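Side-chain contacts in ribonuclease T2 (Homo sapiens, PDB 3T0O), which cleaves single-stranded RNA, preferentially between purine and uridine, and so supplies fragments from microbial RNA that are sensed by TLR8 in innate immunity: residues T96-A99 with A103-S106; F111-E116 with Q182-Q187. All blocks are in the same frame, centred on the assembly; numbering follows the deposited sequence.

Contact 1: T96-A99 with A103-S106; sequences TCAA and ALNS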
ATOM      1  N   THR A  96      -2.020 -12.088  10.645  1.00 13.37           N
ATOM      2  CA  THR A  96      -2.116 -13.394  11.288  1.00 15.65           C
ATOM      3  C   THR A  96      -1.674 -14.472  10.312  1.00 17.20           C
ATOM      4  O   THR A  96      -1.102 -15.442  10.720  1.00 17.94           O
ATOM      5  CB  THR A  96      -3.546 -13.688  11.800  1.00 17.33           C
ATOM      6  OG1 THR A  96      -4.420 -13.620  10.687  1.00 17.46           O
ATOM      7  CG2 THR A  96      -3.914 -12.659  12.865  1.00 19.39           C
ATOM      8  N   CYS A  97      -1.965 -14.299   9.021  1.00 14.38           N
ATOM      9  CA  CYS A  97      -1.472 -15.242   7.975  1.00 15.40           C
ATOM     10  C   CYS A  97       0.023 -15.086   7.672  1.00 14.93           C
ATOM     11  O   CYS A  97       0.777 -16.066   7.562  1.00 16.26           O
ATOM     12  CB  CYS A  97      -2.252 -15.010   6.677  1.00 16.73           C
ATOM     13  SG  CYS A  97      -4.073 -15.186   6.899  1.00 20.48           S
ATOM     14  N   ALA A  98       0.467 -13.818   7.623  1.00 13.55           N
ATOM     15  CA  ALA A  98       1.870 -13.505   7.310  1.00 14.62           C
ATOM     16  C   ALA A  98       2.763 -14.052   8.399  1.00 15.49           C
ATOM     17  O   ALA A  98       3.941 -14.406   8.147  1.00 16.30           O
ATOM     18  CB  ALA A  98       2.062 -11.992   7.207  1.00 14.42           C
ATOM     19  N   ALA A  99       2.192 -14.234   9.601  1.00 15.70           N
ATOM     20  CA  ALA A  99       3.007 -14.742  10.758  1.00 17.48           C
ATOM     21  C   ALA A  99       3.509 -16.184  10.657  1.00 19.06           C
ATOM     22  O   ALA A  99       4.264 -16.652  11.494  1.00 19.55           O
ATOM     23  CB  ALA A  99       2.214 -14.589  12.042  1.00 18.24           C
ATOM     24  N   ALA A 103      10.193 -14.217  10.008  1.00 22.06           N
ATOM     25  CA  ALA A 103      10.495 -12.771  10.028  1.00 21.32           C
ATOM     26  C   ALA A 103       9.284 -11.902  10.338  1.00 20.76           C
ATOM     27  O   ALA A 103       9.468 -10.734  10.691  1.00 21.00           O
ATOM     28  CB  ALA A 103      11.053 -12.312   8.685  1.00 22.84           C
ATOM     29  N   LEU A 104       8.084 -12.476  10.261  1.00 18.80           N
ATOM     30  CA  LEU A 104       6.855 -11.708  10.419  1.00 16.16           C
ATOM     31  C   LEU A 104       5.995 -12.293  11.530  1.00 16.74           C
ATOM     32  O   LEU A 104       4.789 -11.991  11.584  1.00 16.89           O
ATOM     33  CB  LEU A 104       6.030 -11.767   9.109  1.00 16.24           C
ATOM     34  CG  LEU A 104       6.783 -11.317   7.843  1.00 15.67           C
ATOM     35  CD1 LEU A 104       5.890 -11.489   6.642  1.00 15.97           C
ATOM     36  CD2 LEU A 104       7.301  -9.898   7.978  1.00 18.06           C
ATOM     37  N   ASN A 105       6.609 -13.084  12.415  1.00 17.99           N
ATOM     38  CA  ASN A 105       5.858 -13.964  13.314  1.00 18.66           C
ATOM     39  C   ASN A 105       5.409 -13.324  14.634  1.00 19.59           C
ATOM     40  O   ASN A 105       5.082 -14.026  15.591  1.00 20.65           O
ATOM     41  CB  ASN A 105       6.583 -15.312  13.480  1.00 19.35           C
ATOM     42  CG  ASN A 105       7.726 -15.229  14.460  1.00 21.11           C
ATOM     43  OD1 ASN A 105       8.101 -14.138  14.888  1.00 18.93           O
ATOM     44  ND2 ASN A 105       8.320 -16.358  14.789  1.00 24.86           N
ATOM     45  N   SER A 106       5.335 -12.005  14.664  1.00 19.01           N
ATOM     46  CA  SER A 106       4.755 -11.310  15.806  1.00 19.39           C
ATOM     47  C   SER A 106       4.184 -10.033  15.257  1.00 17.70           C
ATOM     48  O   SER A 106       4.540  -9.642  14.180  1.00 16.50           O
ATOM     49  CB  SER A 106       5.797 -11.009  16.898  1.00 21.38           C
ATOM     50  OG  SER A 106       6.718  -9.993  16.450  1.00 20.44           O
TER
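With chi1 at -55° and chi2 extended, Leu104 sets CG beside its own backbone N and sends CD1 back to Ala98, where it packs on Ala98 CB at 3.9 Å. This is the short loop joining helices 84-98 and 107-121 of the RNase T2 alpha/beta fold: the chain leaves the first helix, turns, and lays residues 104-105 alongside Ala98 and Ala99. Leu104 CB also lies 3.5 Å from Ala98 O, so one leucine covers both the methyl and the carbonyl of the same alanine. The backbones come close here, Ala99 CA and Asn105 CA being 3.9 Å apart. Ala99 CA points a C-H at Leu104 O, a CA-H...O contact of 3.4 Å with an angle of 143° at the hydrogen. The Cys97-Cys51 disulfide ties helix 84-98 to a loop earlier in the chain, while Tyr110 and Pro45 touch Ala98. His94, a predicted active-site residue one turn earlier on the same helix, has its side chain about 6 Å from that of Ala98. Beyond the turn, Ser106 N-caps helix 107-121 through OG to the backbone N of Lys109. Asn105 leads its amide away, OD1 bonding Lys109 NZ, and leaves its CB 3.3 Å from Ala99 O.

Contact 2: F111-E116 with Q182-Q187; sequences FGRSLE and QDQQLQ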
ATOM      1  N   PHE A 111       4.525  -5.621  11.511  1.00 12.95           N
ATOM      2  CA  PHE A 111       4.394  -4.226  11.195  1.00 12.76           C
ATOM      3  C   PHE A 111       5.763  -3.573  11.006  1.00 12.83           C
ATOM      4  O   PHE A 111       5.888  -2.715  10.110  1.00 12.20           O
ATOM      5  CB  PHE A 111       3.583  -3.513  12.292  1.00 13.22           C
ATOM      6  CG  PHE A 111       2.134  -3.781  12.196  1.00 12.84           C
ATOM      7  CD1 PHE A 111       1.349  -3.078  11.298  1.00 15.53           C
ATOM      8  CD2 PHE A 111       1.514  -4.675  13.060  1.00 14.41           C
ATOM      9  CE1 PHE A 111      -0.042  -3.335  11.248  1.00 15.36           C
ATOM     10  CE2 PHE A 111       0.164  -4.945  12.999  1.00 15.81           C
ATOM     11  CZ  PHE A 111      -0.622  -4.279  12.114  1.00 14.25           C
ATOM     12  N   GLY A 112       6.782  -4.006  11.758  1.00 14.86           N
ATOM     13  CA  GLY A 112       8.072  -3.368  11.626  1.00 14.76           C
ATOM     14  C   GLY A 112       8.675  -3.705  10.281  1.00 14.74           C
ATOM     15  O   GLY A 112       9.321  -2.834   9.652  1.00 14.55           O
ATOM     16  N   ARG A 113       8.489  -4.950   9.838  1.00 15.30           N
ATOM     17  CA  ARG A 113       9.057  -5.337   8.544  1.00 14.53           C
ATOM     18  C   ARG A 113       8.360  -4.642   7.418  1.00 13.61           C
ATOM     19  O   ARG A 113       8.959  -4.265   6.411  1.00 12.77           O
ATOM     20  CB  ARG A 113       9.053  -6.884   8.362  1.00 15.59           C
ATOM     21  CG  ARG A 113       9.587  -7.362   7.043  1.00 15.39           C
ATOM     22  CD  ARG A 113      11.084  -6.976   6.854  1.00 19.76           C
ATOM     23  NE  ARG A 113      11.619  -7.679   5.695  1.00 20.05           N
ATOM     24  CZ  ARG A 113      12.640  -7.248   4.967  1.00 25.67           C
ATOM     25  NH1 ARG A 113      13.225  -6.099   5.277  1.00 23.16           N
ATOM     26  NH2 ARG A 113      13.045  -7.936   3.918  1.00 24.92           N
ATOM     27  N   SER A 114       7.042  -4.457   7.565  1.00 12.79           N
ATOM     28  CA  SER A 114       6.270  -3.732   6.601  1.00 12.04           C
ATOM     29  C   SER A 114       6.774  -2.332   6.440  1.00 12.47           C
ATOM     30  O   SER A 114       6.984  -1.845   5.331  1.00 11.90           O
ATOM     31  CB  SER A 114       4.802  -3.709   7.043  1.00 12.77           C
ATOM     32  OG  SER A 114       4.312  -5.048   6.979  1.00 14.60           O
ATOM     33  N   LEU A 115       7.040  -1.668   7.550  1.00 12.78           N
ATOM     34  CA  LEU A 115       7.591  -0.314   7.456  1.00 11.90           C
ATOM     35  C   LEU A 115       8.968  -0.322   6.842  1.00 12.92           C
ATOM     36  O   LEU A 115       9.300   0.605   6.087  1.00 13.66           O
ATOM     37  CB  LEU A 115       7.693   0.283   8.860  1.00 12.83           C
ATOM     38  CG  LEU A 115       6.343   0.561   9.493  1.00 12.04           C
ATOM     39  CD1 LEU A 115       6.513   0.791  10.998  1.00 16.00           C
ATOM     40  CD2 LEU A 115       5.699   1.788   8.904  1.00 13.62           C
ATOM     41  N   GLU A 116       9.786  -1.314   7.171  1.00 12.71           N
ATOM     42  CA  GLU A 116      11.134  -1.372   6.580  1.00 13.43           C
ATOM     43  C   GLU A 116      11.055  -1.527   5.115  1.00 12.80           C
ATOM     44  O   GLU A 116      11.764  -0.839   4.386  1.00 13.63           O
ATOM     45  CB  GLU A 116      11.868  -2.550   7.182  1.00 14.62           C
ATOM     46  CG  GLU A 116      13.287  -2.666   6.825  1.00 19.64           C
ATOM     47  CD  GLU A 116      13.932  -3.752   7.683  1.00 28.62           C
ATOM     48  OE1 GLU A 116      13.359  -4.863   7.800  1.00 26.84           O
ATOM     49  OE2 GLU A 116      15.002  -3.491   8.275  1.00 32.84           O
ATOM     50  N   GLN A 182       9.678 -15.866   2.265  1.00 23.09           N
ATOM     51  CA  GLN A 182      10.631 -15.953   3.375  1.00 25.95           C
ATOM     52  C   GLN A 182      11.404 -14.695   3.693  1.00 25.80           C
ATOM     53  O   GLN A 182      11.393 -14.290   4.874  1.00 26.66           O
ATOM     54  CB  GLN A 182      11.533 -17.180   3.247  1.00 27.24           C
ATOM     55  CG  GLN A 182      10.743 -18.461   3.356  1.00 29.99           C
ATOM     56  CD  GLN A 182       9.962 -18.602   4.683  1.00 33.35           C
ATOM     57  OE1 GLN A 182      10.415 -18.173   5.763  1.00 35.45           O
ATOM     58  NE2 GLN A 182       8.790 -19.222   4.599  1.00 38.21           N
ATOM     59  N   ASP A 183      11.967 -14.032   2.663  1.00 24.44           N
ATOM     60  CA  ASP A 183      12.885 -12.884   2.859  1.00 24.41           C
ATOM     61  C   ASP A 183      12.330 -11.553   2.294  1.00 20.97           C
ATOM     62  O   ASP A 183      13.022 -10.530   2.319  1.00 20.85           O
ATOM     63  CB  ASP A 183      14.232 -13.175   2.163  1.00 26.46           C
ATOM     64  CG  ASP A 183      14.717 -14.588   2.397  1.00 33.95           C
ATOM     65  OD1 ASP A 183      14.634 -15.050   3.558  1.00 40.85           O
ATOM     66  OD2 ASP A 183      15.178 -15.246   1.430  1.00 37.95           O
ATOM     67  N   GLN A 184      11.119 -11.613   1.753  1.00 19.57           N
ATOM     68  CA  GLN A 184      10.402 -10.466   1.156  1.00 18.40           C
ATOM     69  C   GLN A 184      11.256  -9.765   0.152  1.00 18.14           C
ATOM     70  O   GLN A 184      11.373  -8.514   0.199  1.00 18.74           O
ATOM     71  CB  GLN A 184       9.937  -9.472   2.245  1.00 16.66           C
ATOM     72  CG  GLN A 184       9.074 -10.139   3.290  1.00 17.39           C
ATOM     73  CD  GLN A 184       9.910 -10.891   4.316  1.00 19.15           C
ATOM     74  OE1 GLN A 184      10.841 -10.337   4.894  1.00 21.63           O
ATOM     75  NE2 GLN A 184       9.550 -12.145   4.578  1.00 23.15           N
ATOM     76  N   GLN A 185      11.872 -10.521  -0.741  1.00 18.67           N
ATOM     77  CA  GLN A 185      12.589  -9.939  -1.868  0.50 18.92           C
ATOM     78  C   GLN A 185      11.615  -9.712  -3.031  1.00 17.80           C
ATOM     79  O   GLN A 185      10.640 -10.446  -3.170  1.00 17.28           O
ATOM     80  CB  GLN A 185      13.767 -10.849  -2.241  0.50 20.94           C
ATOM     81  CG  GLN A 185      14.771 -10.982  -1.075  0.50 26.08           C
ATOM     82  CD  GLN A 185      15.317  -9.627  -0.610  0.50 28.57           C
ATOM     83  OE1 GLN A 185      15.015  -9.155   0.500  0.50 28.81           O
ATOM     84  NE2 GLN A 185      16.112  -8.988  -1.465  0.50 29.32           N
ATOM     85  N   LEU A 186      11.887  -8.700  -3.867  1.00 16.95           N
ATOM     86  CA  LEU A 186      10.992  -8.446  -5.018  1.00 14.27           C
ATOM     87  C   LEU A 186      10.875  -9.659  -5.926  1.00 14.72           C
ATOM     88  O   LEU A 186      11.904 -10.281  -6.286  1.00 17.64           O
ATOM     89  CB  LEU A 186      11.498  -7.281  -5.850  1.00 15.19           C
ATOM     90  CG  LEU A 186      11.205  -6.013  -5.057  1.00 14.12           C
ATOM     91  CD1 LEU A 186      12.192  -4.959  -5.567  1.00 17.66           C
ATOM     92  CD2 LEU A 186       9.795  -5.504  -5.336  1.00 14.16           C
ATOM     93  N   GLN A 187       9.630  -9.935  -6.324  1.00 16.00           N
ATOM     94  CA  GLN A 187       9.378 -11.019  -7.300  1.00 17.39           C
ATOM     95  C   GLN A 187       8.221 -10.572  -8.181  1.00 17.62           C
ATOM     96  O   GLN A 187       7.492  -9.654  -7.861  1.00 16.96           O
ATOM     97  CB  GLN A 187       9.031 -12.354  -6.584  1.00 18.38           C
ATOM     98  CG  GLN A 187       7.820 -12.293  -5.716  1.00 20.06           C
ATOM     99  CD  GLN A 187       7.255 -13.688  -5.386  1.00 24.74           C
ATOM    100  OE1 GLN A 187       7.606 -14.266  -4.388  1.00 22.38           O
ATOM    101  NE2 GLN A 187       6.397 -14.213  -6.250  1.00 28.97           N
TER
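Arg113 and Gln184 meet through a nearly straight hydrogen bond, Arg113 NE to Gln184 OE1 at 2.9 Å with 165° at the hydrogen. The oxygen lies in the guanidinium plane, at its edge, but the amide is turned 83° from that plane. Arg113 NH2 adds a weak bond to Gln184 OE1, at 3.4 Å, and a firmer one to the main-chain carbonyl of Asp183, with NH2 to O at 3.0 Å; here the donor stands above the carbonyl plane. Arg113 NH1 forms a salt bridge with Glu116 OE1 at 2.8 Å, three residues on along the same helix; together with the NE and NH2 bonds this should hold the guanidinium in place. A bend at chi2 (63°) in Arg113 carries its head across from helix 107-121 to the loop. Gln184 is positioned by its NE2, which bonds weakly to Gln182 O at 2.8 Å and also to Lys181 O, so the amide is held from both ends. Its backbone is in the left-handed region, in the turn between strands 171-180 and 186-187; Thr180 OG1 takes the N-H of Gln185. The contact thus ties a helix to a hairpin turn of the central sheet, away from the annotated sites. With neutral acceptors from the turn, the arginine's positive charge is probably balanced mainly by Glu116, with Glu120 a long, weak second partner.

How the contacts relate
Helix 107-121 and its approach are common to both contacts: contact 1 brings the chain into that helix, contact 2 ties one of its side faces to the turn after strand 171-180. Both are partly buried. Contact 1, centred about 18 Å from the chain's centre, has no exposed residue among those that touch; contact 2, centred about 12 Å from it, includes exposed residues on its turn side. Contact 1 is local, held by apolar packing and a CA-H...O contact, with no polar side-chain bond between its segments, whereas contact 2 joins parts far apart in sequence by directional polar bonds. They meet where Leu104 CD2 packs on Arg113 CB at 3.5 Å, the aliphatic root of the arginine.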